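Phosphoacetylglucosamine mutase (Aspergillus lentulus, PDB 5O9X) catalyses the interconversion of N-acetylglucosamine 6-phosphate and N-acetylglucosamine 1-phosphate, a step on the route to UDP-N-acetylglucosamine. Local coordinates at residues L291-L295 and P446-L450; A338-G342 and R514-E518. The protein carries 1 engineered substitution. All coordinates share one frame; numbering follows the deposited sequence.

Contact 1 (L291-L295 and P446-L450). Unlike the reference sequence in segment 291-295: Leu-291 (reference Val).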
loop_
_atom_site.group_PDB
_atom_site.type_symbol
_atom_site.label_atom_id
_atom_site.label_comp_id
_atom_site.label_asym_id
_atom_site.label_seq_id
_atom_site.Cartn_x
_atom_site.Cartn_y
_atom_site.Cartn_z
ATOM N N LEU A 291 -10.172 -4.016 1.058
ATOM C CA LEU A 291 -11.148 -4.180 2.155
ATOM C C LEU A 291 -12.236 -5.097 1.985
ATOM O O LEU A 291 -12.481 -5.530 0.900
ATOM C CB LEU A 291 -11.772 -2.958 2.624
ATOM C CG LEU A 291 -12.166 -1.768 1.991
ATOM C CD1 LEU A 291 -10.752 -1.273 2.363
ATOM C CD2 LEU A 291 -12.635 -2.136 0.599
ATOM N N TYR A 292 -12.881 -5.394 3.096
ATOM C CA TYR A 292 -13.934 -6.397 3.118
ATOM C C TYR A 292 -15.230 -5.701 3.416
ATOM O O TYR A 292 -15.218 -4.609 4.002
ATOM C CB TYR A 292 -13.623 -7.384 4.332
ATOM C CG TYR A 292 -12.896 -8.670 3.861
ATOM C CD1 TYR A 292 -11.493 -8.631 3.568
ATOM C CD2 TYR A 292 -13.615 -9.866 3.683
ATOM C CE1 TYR A 292 -10.802 -9.783 3.117
ATOM C CE2 TYR A 292 -12.946 -11.072 3.281
ATOM C CZ TYR A 292 -11.543 -11.002 2.981
ATOM O OH TYR A 292 -10.830 -12.143 2.634
ATOM N N TYR A 293 -16.365 -6.358 3.113
ATOM C CA TYR A 293 -17.668 -5.779 3.389
ATOM C C TYR A 293 -18.699 -6.855 3.093
ATOM O O TYR A 293 -18.397 -7.896 2.484
ATOM C CB TYR A 293 -17.970 -4.518 2.512
ATOM C CG TYR A 293 -17.680 -4.728 1.038
ATOM C CD1 TYR A 293 -18.734 -5.115 0.095
ATOM C CD2 TYR A 293 -16.364 -4.529 0.559
ATOM C CE1 TYR A 293 -18.421 -5.281 -1.264
ATOM C CE2 TYR A 293 -16.065 -4.677 -0.794
ATOM C CZ TYR A 293 -17.092 -5.082 -1.696
ATOM O OH TYR A 293 -16.750 -5.200 -3.040
ATOM N N PHE A 294 -19.900 -6.653 3.628
ATOM C CA PHE A 294 -21.009 -7.561 3.354
ATOM C C PHE A 294 -22.301 -6.841 3.588
ATOM O O PHE A 294 -22.307 -5.786 4.274
ATOM C CB PHE A 294 -20.933 -8.832 4.292
ATOM C CG PHE A 294 -21.166 -8.568 5.744
ATOM C CD1 PHE A 294 -22.287 -9.143 6.419
ATOM C CD2 PHE A 294 -20.236 -7.830 6.514
ATOM C CE1 PHE A 294 -22.443 -8.954 7.785
ATOM C CE2 PHE A 294 -20.425 -7.631 7.862
ATOM C CZ PHE A 294 -21.525 -8.171 8.524
ATOM N N LEU A 295 -23.389 -7.446 3.080
ATOM C CA LEU A 295 -24.750 -6.995 3.417
ATOM C C LEU A 295 -25.222 -7.839 4.604
ATOM O O LEU A 295 -25.176 -9.071 4.515
ATOM C CB LEU A 295 -25.665 -7.225 2.249
ATOM C CG LEU A 295 -25.305 -6.340 1.059
ATOM C CD1 LEU A 295 -25.936 -6.884 -0.229
ATOM C CD2 LEU A 295 -25.650 -4.864 1.272
ATOM N N PRO A 446 -18.468 -12.907 8.812
ATOM C CA PRO A 446 -18.311 -11.412 8.918
ATOM C C PRO A 446 -19.152 -10.770 10.070
ATOM O O PRO A 446 -18.726 -9.800 10.697
ATOM C CB PRO A 446 -18.817 -10.896 7.540
ATOM C CG PRO A 446 -18.511 -12.062 6.567
ATOM C CD PRO A 446 -18.651 -13.350 7.394
ATOM N N LYS A 447 -20.295 -11.343 10.353
ATOM C CA LYS A 447 -21.070 -10.932 11.560
ATOM C C LYS A 447 -20.183 -10.822 12.826
ATOM O O LYS A 447 -20.247 -9.779 13.516
ATOM C CB LYS A 447 -22.239 -11.935 11.842
ATOM C CG LYS A 447 -23.021 -11.553 13.122
ATOM C CD LYS A 447 -24.152 -12.549 13.429
ATOM C CE LYS A 447 -25.023 -11.959 14.552
ATOM N NZ LYS A 447 -25.758 -13.020 15.276
ATOM N N GLU A 448 -19.458 -11.910 13.217
ATOM C CA GLU A 448 -18.607 -11.851 14.430
ATOM C C GLU A 448 -17.453 -10.904 14.339
ATOM O O GLU A 448 -17.055 -10.216 15.309
ATOM C CB GLU A 448 -18.061 -13.262 14.821
ATOM C CG GLU A 448 -19.159 -14.171 15.391
ATOM C CD GLU A 448 -20.044 -14.793 14.335
ATOM O OE1 GLU A 448 -19.587 -15.010 13.197
ATOM O OE2 GLU A 448 -21.207 -15.076 14.613
ATOM N N TRP A 449 -16.877 -10.802 13.146
ATOM C CA TRP A 449 -15.797 -9.869 12.957
ATOM C C TRP A 449 -16.326 -8.412 13.103
ATOM O O TRP A 449 -15.700 -7.604 13.778
ATOM C CB TRP A 449 -15.208 -10.103 11.513
ATOM C CG TRP A 449 -13.971 -9.269 11.169
ATOM C CD1 TRP A 449 -13.209 -8.453 12.011
ATOM C CD2 TRP A 449 -13.379 -9.178 9.874
ATOM N NE1 TRP A 449 -12.159 -7.906 11.286
ATOM C CE2 TRP A 449 -12.249 -8.320 9.972
ATOM C CE3 TRP A 449 -13.711 -9.721 8.625
ATOM C CZ2 TRP A 449 -11.459 -7.979 8.849
ATOM C CZ3 TRP A 449 -12.893 -9.416 7.531
ATOM C CH2 TRP A 449 -11.790 -8.556 7.643
ATOM N N LEU A 450 -17.454 -8.100 12.480
ATOM C CA LEU A 450 -18.064 -6.774 12.649
ATOM C C LEU A 450 -18.387 -6.451 14.131
ATOM O O LEU A 450 -18.166 -5.303 14.578
ATOM C CB LEU A 450 -19.320 -6.583 11.760
ATOM C CG LEU A 450 -19.918 -5.136 11.698
ATOM C CD1 LEU A 450 -19.031 -4.269 10.806
ATOM C CD2 LEU A 450 -21.311 -5.259 11.144
#

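Contact 2 (A338-G342 and R514-E518). With G16 (1,6-di-O-phosphono-alpha-D-glucopyranose), chain B.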
loop_
_atom_site.group_PDB
_atom_site.type_symbol
_atom_site.label_atom_id
_atom_site.label_comp_id
_atom_site.label_asym_id
_atom_site.label_seq_id
_atom_site.Cartn_x
_atom_site.Cartn_y
_atom_site.Cartn_z
ATOM N N ALA A 338 -4.155 8.762 11.215
ATOM C CA ALA A 338 -5.245 9.571 11.762
ATOM C C ALA A 338 -6.566 9.220 11.056
ATOM O O ALA A 338 -7.615 9.488 11.630
ATOM C CB ALA A 338 -4.877 11.067 11.618
ATOM N N TYR A 339 -6.526 8.533 9.896
ATOM C CA TYR A 339 -7.751 8.152 9.193
ATOM C C TYR A 339 -8.395 6.941 9.892
ATOM O O TYR A 339 -9.528 6.560 9.501
ATOM C CB TYR A 339 -7.416 7.738 7.736
ATOM C CG TYR A 339 -7.084 8.980 6.912
ATOM C CD1 TYR A 339 -8.113 9.851 6.532
ATOM C CD2 TYR A 339 -5.767 9.342 6.674
ATOM C CE1 TYR A 339 -7.851 11.003 5.832
ATOM C CE2 TYR A 339 -5.484 10.506 5.942
ATOM C CZ TYR A 339 -6.545 11.342 5.586
ATOM O OH TYR A 339 -6.301 12.541 4.936
ATOM N N ALA A 340 -7.682 6.275 10.830
ATOM C CA ALA A 340 -8.291 5.144 11.523
ATOM C C ALA A 340 -9.516 5.570 12.330
ATOM O O ALA A 340 -9.499 6.617 13.015
ATOM C CB ALA A 340 -7.298 4.453 12.467
ATOM N N ASN A 341 -10.568 4.796 12.247
ATOM C CA ASN A 341 -11.760 5.116 13.047
ATOM C C ASN A 341 -11.410 5.090 14.551
ATOM O O ASN A 341 -10.700 4.186 15.024
ATOM C CB ASN A 341 -12.825 4.056 12.779
ATOM C CG ASN A 341 -14.168 4.504 13.241
ATOM O OD1 ASN A 341 -14.480 4.383 14.437
ATOM N ND2 ASN A 341 -14.945 5.067 12.334
ATOM N N GLY A 342 -11.883 6.101 15.296
ATOM C CA GLY A 342 -11.549 6.182 16.749
ATOM C C GLY A 342 -11.961 4.931 17.472
ATOM O O GLY A 342 -11.356 4.622 18.450
ATOM N N ARG A 514 -7.829 16.592 1.742
ATOM C CA ARG A 514 -8.781 15.608 2.288
ATOM C C ARG A 514 -9.309 16.059 3.625
ATOM O O ARG A 514 -8.530 16.476 4.466
ATOM C CB ARG A 514 -8.070 14.251 2.495
ATOM C CG ARG A 514 -7.479 13.672 1.213
ATOM C CD ARG A 514 -7.170 12.164 1.363
ATOM N NE ARG A 514 -6.429 11.634 0.171
ATOM C CZ ARG A 514 -6.992 11.413 -1.034
ATOM N NH1 ARG A 514 -8.297 11.743 -1.250
ATOM N NH2 ARG A 514 -6.212 10.890 -2.033
ATOM N N VAL A 515 -10.617 15.874 3.829
ATOM C CA VAL A 515 -11.219 16.121 5.139
ATOM C C VAL A 515 -11.752 14.787 5.628
ATOM O O VAL A 515 -12.520 14.120 4.912
ATOM C CB VAL A 515 -12.369 17.152 5.026
ATOM C CG1 VAL A 515 -13.189 17.240 6.337
ATOM C CG2 VAL A 515 -11.753 18.543 4.643
ATOM N N TYR A 516 -11.457 14.515 6.889
ATOM C CA TYR A 516 -12.039 13.348 7.542
ATOM C C TYR A 516 -12.805 13.858 8.759
ATOM O O TYR A 516 -12.340 14.773 9.465
ATOM C CB TYR A 516 -10.849 12.456 7.989
ATOM C CG TYR A 516 -11.338 11.294 8.881
ATOM C CD1 TYR A 516 -11.890 10.159 8.282
ATOM C CD2 TYR A 516 -11.358 11.408 10.313
ATOM C CE1 TYR A 516 -12.386 9.060 9.086
ATOM C CE2 TYR A 516 -11.865 10.318 11.119
ATOM C CZ TYR A 516 -12.381 9.172 10.481
ATOM O OH TYR A 516 -12.926 8.095 11.236
ATOM N N ALA A 517 -13.976 13.254 9.048
ATOM C CA ALA A 517 -14.658 13.559 10.283
ATOM C C ALA A 517 -15.275 12.254 10.794
ATOM O O ALA A 517 -15.748 11.474 10.002
ATOM C CB ALA A 517 -15.720 14.656 10.106
ATOM N N GLU A 518 -15.288 12.091 12.095
ATOM C CA GLU A 518 -16.071 11.066 12.755
ATOM C C GLU A 518 -16.858 11.735 13.929
ATOM O O GLU A 518 -16.443 12.775 14.467
ATOM C CB GLU A 518 -15.196 9.904 13.219
ATOM C CG GLU A 518 -14.140 10.325 14.257
ATOM C CD GLU A 518 -13.197 9.192 14.666
ATOM O OE1 GLU A 518 -12.995 8.256 13.816
ATOM O OE2 GLU A 518 -12.602 9.289 15.791
HETATM C C1 G16 B . -0.953 5.828 -1.661
HETATM C C2 G16 B . -0.047 5.459 -0.491
HETATM C C3 G16 B . -0.900 5.249 0.801
HETATM C C4 G16 B . -1.777 6.434 1.164
HETATM C C5 G16 B . -2.660 6.748 -0.037
HETATM C C6 G16 B . -3.388 8.070 0.041
HETATM O O1 G16 B . -1.847 4.739 -1.916
HETATM O O2 G16 B . 0.799 4.294 -0.743
HETATM O O3 G16 B . -0.032 4.872 1.794
HETATM O O4 G16 B . -2.692 6.211 2.325
HETATM O O5 G16 B . -1.875 6.976 -1.232
HETATM O O6 G16 B . -2.344 9.138 0.156
HETATM P P G16 B . -2.819 10.689 0.149
HETATM O O1P G16 B . -3.936 10.869 1.203
HETATM O O2P G16 B . -3.410 10.995 -1.248
HETATM O O3P G16 B . -1.569 11.574 0.345
HETATM P "P'" G16 B . -1.906 3.953 -3.352
HETATM O O1X G16 B . -0.461 3.896 -3.919
HETATM O O2X G16 B . -2.725 4.856 -4.330
HETATM O O3X G16 B . -2.662 2.684 -3.157
HETATM O O HOH W 1 -7.977 14.403 6.058
HETATM O O HOH W 2 -14.087 5.358 9.766
#

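Contact 1 (L291-L295 and P446-L450)
Phe-294 and Pro-446 lie where the backbones come nearest, their CA atoms 7.3 Å apart, with strand 291-295 and helix 446-450 running 9.8 Å apart between axes and their N-to-C directions at 113°. Tyr-292 and Phe-294, two residues apart on the strand, both send their rings from the same sheet face toward the helix. Phe-294 receives the first turn: Pro-446 CB sits above the centre of its ring, 3.6 Å from the centroid and close to the ring normal, a CH-pi contact. The chi1 of 68° places CG of Phe-294 between the backbone N and the carbonyl carbon, and from there the ring reaches under the proline. At its far end, CZ of Phe-294 meets CD2 of Leu-450 at 3.9 Å. Proline suits this first turn, where its nitrogen needs no partner within the helix, while its carbonyl O accepts from Leu-450 N at 2.8 Å.

Further back along the strand, Trp-449 presents the edge of its six-membered ring to the face of Tyr-292 in an offset edge-to-face pair, planes at 60°. The closest atoms are Tyr-292 CG and Trp-449 CZ3, 3.7 Å apart. Both polar ends bond beyond the two segments, Tyr-292 OH to Glu-436 on helix 428-442 and Trp-449 NE1 to the carbonyl of Arg-308. Lys-447, in contrast, leads its amine away toward solvent. With no hydrogen bond crossing between them, strand and helix are held by aromatic and aliphatic packing, while polar bonds to neighbouring helices hold the outer ends of Tyr-292 and Trp-449 and probably limit how the rings can turn.

Contact 2 (A338-G342 and R514-E518)
Gly-342 N donates to Glu-518 OE1 at 2.8 Å, a fairly straight bond that meets the carboxylate on its syn side. The same oxygen accepts from Tyr-516 OH at 2.6 Å on the anti side, so two donors grip it, while OE2 forms a salt bridge with Arg-501. Glycine fits here because, with no side chain, it lets the carboxylate settle against the start of helix 342-350; Asn-341, at the N-cap, turns OD1 to Ser-343 N. Equally close-packed, Tyr-339 lays its ring past that of Tyr-516, its CE1 4.0 Å from Tyr-516 CB.

The margins are looser and bridged by water. Tyr-339 OH, also bonded by Arg-505, donates to a water that donates to the Arg-514 carbonyl; a second water accepts from Asn-341 ND2, which also bonds Leu-456 O, and donates weakly to Tyr-516 OH. Arg-514, extended from CG to NE, turns the edge of its guanidinium to the bisphosphate's 6-phosphate, whose phosphorus lies in its plane: NE donates to O1P and NH2 to O2P. Glu-510 pairs with NH2 as well, which probably steadies the group. One C-terminal-domain strand thus holds a domain III loop through Tyr-516 and Glu-518, and the ligand phosphate through Arg-514.

Both contacts are largely buried and join parts of the chain far apart in sequence, yet they share no strand or helix and do not touch, their nearest atoms lying about 10 Å apart. Contact 1 packs a five-stranded sheet against a short helix, away from the ligand, and relies on ring and aliphatic surfaces. Contact 2 lies at a boundary between domains, beside the ligand pocket, and relies on a carboxylate, hydroxyls, waters and an arginine, together with two packed tyrosine rings. The chain ties them loosely: helix 446-451 of contact 1 is followed by strand 458-463, which pairs with strand 513-518 of contact 2. Contact 1 is apolar across its segments, whereas contact 2 adds a buried carboxylate and an arginine that reaches the bisphosphate.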